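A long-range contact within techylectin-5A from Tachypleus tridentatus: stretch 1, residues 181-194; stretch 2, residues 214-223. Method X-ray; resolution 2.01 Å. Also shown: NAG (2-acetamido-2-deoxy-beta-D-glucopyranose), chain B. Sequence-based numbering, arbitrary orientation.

Stretch 1, residues 181-194: GNSFGRHNGHNFST
Stretch 2, residues 214-223: WWYDRCHESN

Two irregular segments of techylectin-5A illustrate how loops without extended regular structure can still form a specific contact, joined by one antiparallel bridge, a doubly bonded histidine, aromatic contacts and water, with 1007 Å² buried between them.

The bridge pairs Ser-193 with Trp-214 (CA to CA 5.6 Å): Ser-193 N donates to Trp-214 O at 2.8 Å, and Trp-214 N to Ser-193 O at 3.1 Å. Beside it, the CA atoms of Phe-192 and Trp-215 lie 4.2 Å apart, and Trp-215 CA makes a CA-H...O contact with Asn-191 O at 3.2 Å. At the far end, Ser-183 CA is 5.1 Å from Glu-221 CA, and Ser-222 OG (chi1 p) donates to Ser-183 O at 3.1 Å.

Between these ends, stretch 1 forms a 3-10 segment, 185-187, then a type II turn from His-187 to His-190, where Gly-189 takes positive phi (75°/17°). Stretch 2 has no regular helix or strand and carries a cis peptide before Cys-219.

His-187 (m, chi2 -84°) uses both ring nitrogens: ND1 donates to Trp-215 O at 2.7 Å, leaving NE2 to accept a weak bond from Glu-221 N at 3.3 Å. The edge of Trp-214 (t, -114°) meets this ring's face, as the edge of Phe-192 (t, 79°) meets the face of Trp-215 (m, -87°), with Phe-192 CD1 3.5 Å from Trp-215 CE2. Phe-184 (t) adds an oblique contact, its CE1 3.6 Å from Trp-214 CZ2.

Arg-186 (t, t, p) makes long, purely electrostatic salt bridges: NE to Asp-217 OD1 at 3.8 Å and NH1 to Glu-221 OE2 at 3.7 Å. Arg-186 NH2 donates to NAG O1 at 3.0 Å, and Arg-186 NH1 does so weakly at 3.4 Å, while Cys-219 N and His-220 N converge on NAG O7 at 2.7 and 2.9 Å. One water links Asn-182 O, Arg-186 N and Glu-221 OE1; another joins Arg-186 O, His-190 NE2 and Asp-217 OD1.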

# COMPACT_ATOMS: atom_id res chain seq x y z
N GLY A 181 8.82 -4.98 -12.30
CA GLY A 181 10.19 -4.74 -11.91
C GLY A 181 10.19 -4.72 -10.39
O GLY A 181 9.23 -4.27 -9.77
N ASN A 182 11.26 -5.21 -9.78
CA ASN A 182 11.35 -5.28 -8.33
C ASN A 182 11.79 -3.97 -7.68
O ASN A 182 12.96 -3.81 -7.33
CB ASN A 182 12.33 -6.39 -7.94
CG ASN A 182 12.35 -6.67 -6.46
OD1 ASN A 182 11.61 -6.05 -5.69
ND2 ASN A 182 13.20 -7.60 -6.04
N SER A 183 10.86 -3.03 -7.50
CA SER A 183 11.21 -1.75 -6.88
C SER A 183 10.75 -1.60 -5.43
O SER A 183 10.91 -0.53 -4.84
CB SER A 183 10.65 -0.60 -7.72
OG SER A 183 11.26 -0.55 -9.00
N PHE A 184 10.19 -2.66 -4.85
CA PHE A 184 9.75 -2.61 -3.45
C PHE A 184 10.75 -3.41 -2.60
O PHE A 184 10.88 -3.20 -1.39
CB PHE A 184 8.35 -3.22 -3.32
CG PHE A 184 7.69 -2.97 -1.98
CD1 PHE A 184 7.56 -1.68 -1.47
CD2 PHE A 184 7.13 -4.03 -1.27
CE1 PHE A 184 6.88 -1.45 -0.28
CE2 PHE A 184 6.44 -3.80 -0.07
CZ PHE A 184 6.32 -2.51 0.43
N GLY A 185 11.46 -4.32 -3.26
CA GLY A 185 12.42 -5.16 -2.58
C GLY A 185 13.43 -4.46 -1.69
O GLY A 185 13.70 -4.93 -0.58
N ARG A 186 13.97 -3.34 -2.14
CA ARG A 186 14.97 -2.63 -1.35
C ARG A 186 14.43 -2.09 -0.03
O ARG A 186 15.20 -1.76 0.87
CB ARG A 186 15.59 -1.49 -2.16
CG ARG A 186 16.93 -1.01 -1.62
CD ARG A 186 17.62 -0.01 -2.54
NE ARG A 186 17.06 1.34 -2.45
CZ ARG A 186 17.47 2.37 -3.18
NH1 ARG A 186 18.45 2.21 -4.06
NH2 ARG A 186 16.93 3.56 -3.02
N HIS A 187 13.12 -2.00 0.08
CA HIS A 187 12.49 -1.47 1.29
C HIS A 187 12.34 -2.49 2.41
O HIS A 187 12.06 -2.13 3.55
CB HIS A 187 11.15 -0.86 0.91
CG HIS A 187 11.28 0.34 0.02
ND1 HIS A 187 11.53 1.60 0.51
CD2 HIS A 187 11.30 0.45 -1.33
CE1 HIS A 187 11.70 2.44 -0.50
NE2 HIS A 187 11.56 1.76 -1.63
N ASN A 188 12.55 -3.76 2.09
CA ASN A 188 12.43 -4.82 3.09
C ASN A 188 13.29 -4.50 4.31
O ASN A 188 14.42 -4.03 4.17
CB ASN A 188 12.86 -6.16 2.47
CG ASN A 188 12.76 -7.32 3.45
OD1 ASN A 188 11.82 -7.42 4.23
ND2 ASN A 188 13.74 -8.22 3.39
N GLY A 189 12.74 -4.72 5.50
CA GLY A 189 13.47 -4.48 6.74
C GLY A 189 13.64 -3.04 7.20
O GLY A 189 14.49 -2.77 8.05
N HIS A 190 12.86 -2.11 6.66
CA HIS A 190 12.99 -0.71 7.05
C HIS A 190 11.80 -0.22 7.86
O HIS A 190 10.69 -0.76 7.76
CB HIS A 190 13.17 0.15 5.80
CG HIS A 190 14.52 0.02 5.18
ND1 HIS A 190 15.59 0.79 5.58
CD2 HIS A 190 15.00 -0.83 4.25
CE1 HIS A 190 16.67 0.42 4.92
NE2 HIS A 190 16.34 -0.56 4.10
N ASN A 191 12.03 0.81 8.68
CA ASN A 191 10.96 1.39 9.50
C ASN A 191 10.08 2.24 8.61
O ASN A 191 10.44 2.57 7.48
CB ASN A 191 11.53 2.30 10.59
CG ASN A 191 12.65 1.66 11.37
OD1 ASN A 191 12.45 0.63 12.00
ND2 ASN A 191 13.83 2.29 11.31
N PHE A 192 8.91 2.60 9.12
CA PHE A 192 8.00 3.45 8.38
C PHE A 192 8.38 4.87 8.78
O PHE A 192 8.70 5.12 9.95
CB PHE A 192 6.56 3.17 8.81
CG PHE A 192 5.53 3.73 7.87
CD1 PHE A 192 5.23 3.07 6.68
CD2 PHE A 192 4.87 4.92 8.16
CE1 PHE A 192 4.27 3.58 5.80
CE2 PHE A 192 3.91 5.44 7.29
CZ PHE A 192 3.61 4.76 6.11
N SER A 193 8.36 5.80 7.83
CA SER A 193 8.68 7.20 8.13
C SER A 193 7.59 8.13 7.61
O SER A 193 6.90 7.80 6.64
CB SER A 193 10.01 7.62 7.51
OG SER A 193 11.12 6.98 8.12
N THR A 194 7.43 9.27 8.26
CA THR A 194 6.45 10.27 7.85
C THR A 194 7.10 11.65 7.98
O THR A 194 8.19 11.78 8.54
CB THR A 194 5.19 10.22 8.74
OG1 THR A 194 5.57 10.31 10.12
CG2 THR A 194 4.42 8.92 8.50
N TRP A 214 6.19 6.19 4.07
CA TRP A 214 6.65 4.96 3.43
C TRP A 214 7.79 4.36 4.24
O TRP A 214 8.30 4.98 5.17
CB TRP A 214 7.13 5.33 2.02
CG TRP A 214 7.19 4.22 1.02
CD1 TRP A 214 8.32 3.70 0.43
CD2 TRP A 214 6.08 3.54 0.42
NE1 TRP A 214 7.97 2.74 -0.49
CE2 TRP A 214 6.61 2.62 -0.52
CE3 TRP A 214 4.69 3.62 0.59
CZ2 TRP A 214 5.79 1.79 -1.29
CZ3 TRP A 214 3.88 2.79 -0.18
CH2 TRP A 214 4.43 1.89 -1.11
N TRP A 215 8.20 3.14 3.86
CA TRP A 215 9.31 2.46 4.53
C TRP A 215 10.58 2.92 3.81
O TRP A 215 11.27 2.12 3.17
CB TRP A 215 9.14 0.94 4.41
CG TRP A 215 7.91 0.42 5.11
CD1 TRP A 215 7.80 0.06 6.42
CD2 TRP A 215 6.60 0.24 4.53
NE1 TRP A 215 6.51 -0.33 6.70
CE2 TRP A 215 5.76 -0.23 5.56
CE3 TRP A 215 6.07 0.43 3.25
CZ2 TRP A 215 4.40 -0.51 5.34
CZ3 TRP A 215 4.72 0.16 3.03
CH2 TRP A 215 3.90 -0.31 4.08
N TYR A 216 10.87 4.21 3.91
CA TYR A 216 12.03 4.80 3.26
C TYR A 216 13.38 4.24 3.69
O TYR A 216 13.60 3.93 4.86
CB TYR A 216 12.02 6.32 3.47
CG TYR A 216 10.94 7.04 2.71
CD1 TYR A 216 10.92 7.05 1.32
CD2 TYR A 216 9.94 7.76 3.39
CE1 TYR A 216 9.94 7.75 0.61
CE2 TYR A 216 8.96 8.46 2.69
CZ TYR A 216 8.98 8.45 1.30
OH TYR A 216 8.03 9.15 0.59
N ASP A 217 14.28 4.14 2.71
CA ASP A 217 15.63 3.64 2.92
C ASP A 217 16.62 4.80 2.73
O ASP A 217 16.90 5.53 3.68
CB ASP A 217 15.95 2.53 1.91
CG ASP A 217 17.33 1.94 2.10
OD1 ASP A 217 17.74 1.11 1.26
OD2 ASP A 217 18.00 2.29 3.10
N ARG A 218 17.10 4.97 1.50
CA ARG A 218 18.06 6.03 1.17
C ARG A 218 17.93 6.52 -0.28
O ARG A 218 18.94 6.59 -0.98
CB ARG A 218 19.49 5.52 1.34
CG ARG A 218 19.98 5.29 2.74
CD ARG A 218 21.23 4.42 2.68
NE ARG A 218 22.14 4.63 3.81
CZ ARG A 218 22.88 5.73 3.98
NH1 ARG A 218 22.82 6.72 3.09
NH2 ARG A 218 23.68 5.83 5.03
N CYS A 219 16.74 6.89 -0.75
CA CYS A 219 15.51 6.87 0.02
C CYS A 219 14.48 5.85 -0.49
O CYS A 219 13.82 5.18 0.31
CB CYS A 219 14.87 8.25 -0.00
SG CYS A 219 15.69 9.52 1.02
N HIS A 220 14.35 5.73 -1.81
CA HIS A 220 13.37 4.79 -2.36
C HIS A 220 13.55 4.43 -3.83
O HIS A 220 14.31 5.06 -4.56
CB HIS A 220 11.96 5.37 -2.21
CG HIS A 220 11.63 6.43 -3.21
ND1 HIS A 220 11.44 6.16 -4.55
CD2 HIS A 220 11.49 7.77 -3.07
CE1 HIS A 220 11.20 7.29 -5.19
NE2 HIS A 220 11.23 8.28 -4.32
N GLU A 221 12.81 3.40 -4.23
CA GLU A 221 12.76 2.94 -5.61
C GLU A 221 11.28 2.93 -5.97
O GLU A 221 10.90 2.91 -7.14
CB GLU A 221 13.37 1.55 -5.76
CG GLU A 221 14.87 1.50 -5.46
CD GLU A 221 15.58 0.38 -6.18
OE1 GLU A 221 15.17 -0.79 -6.04
OE2 GLU A 221 16.57 0.67 -6.89
N SER A 222 10.43 2.94 -4.94
CA SER A 222 8.97 3.01 -5.11
C SER A 222 8.47 4.04 -4.10
O SER A 222 8.97 4.10 -2.98
CB SER A 222 8.31 1.64 -4.88
OG SER A 222 8.62 1.09 -3.61
N ASN A 223 7.50 4.85 -4.50
CA ASN A 223 6.99 5.92 -3.63
C ASN A 223 5.50 6.13 -3.88
O ASN A 223 5.06 7.25 -4.15
CB ASN A 223 7.79 7.20 -3.95
CG ASN A 223 7.56 8.32 -2.94
OD1 ASN A 223 7.64 8.10 -1.73
ND2 ASN A 223 7.32 9.52 -3.44
C1 NAG B . 18.71 6.27 -5.48
C2 NAG B . 18.34 7.59 -4.65
C3 NAG B . 19.54 8.61 -4.79
C4 NAG B . 20.74 7.94 -4.16
C5 NAG B . 21.04 6.62 -4.95
C6 NAG B . 22.23 5.85 -4.36
C7 NAG B . 16.01 8.15 -4.40
C8 NAG B . 14.72 8.74 -4.88
N2 NAG B . 17.12 8.18 -5.22
O1 NAG B . 17.68 5.25 -5.43
O3 NAG B . 19.27 9.81 -4.06
O4 NAG B . 21.90 8.84 -4.24
O5 NAG B . 19.92 5.68 -4.94
O6 NAG B . 22.33 4.68 -5.22
O7 NAG B . 16.03 7.65 -3.24
O HOH W 1 13.91 -2.59 -4.94
O HOH W 2 17.97 -1.41 1.99
O HOH W 3 11.94 4.80 6.94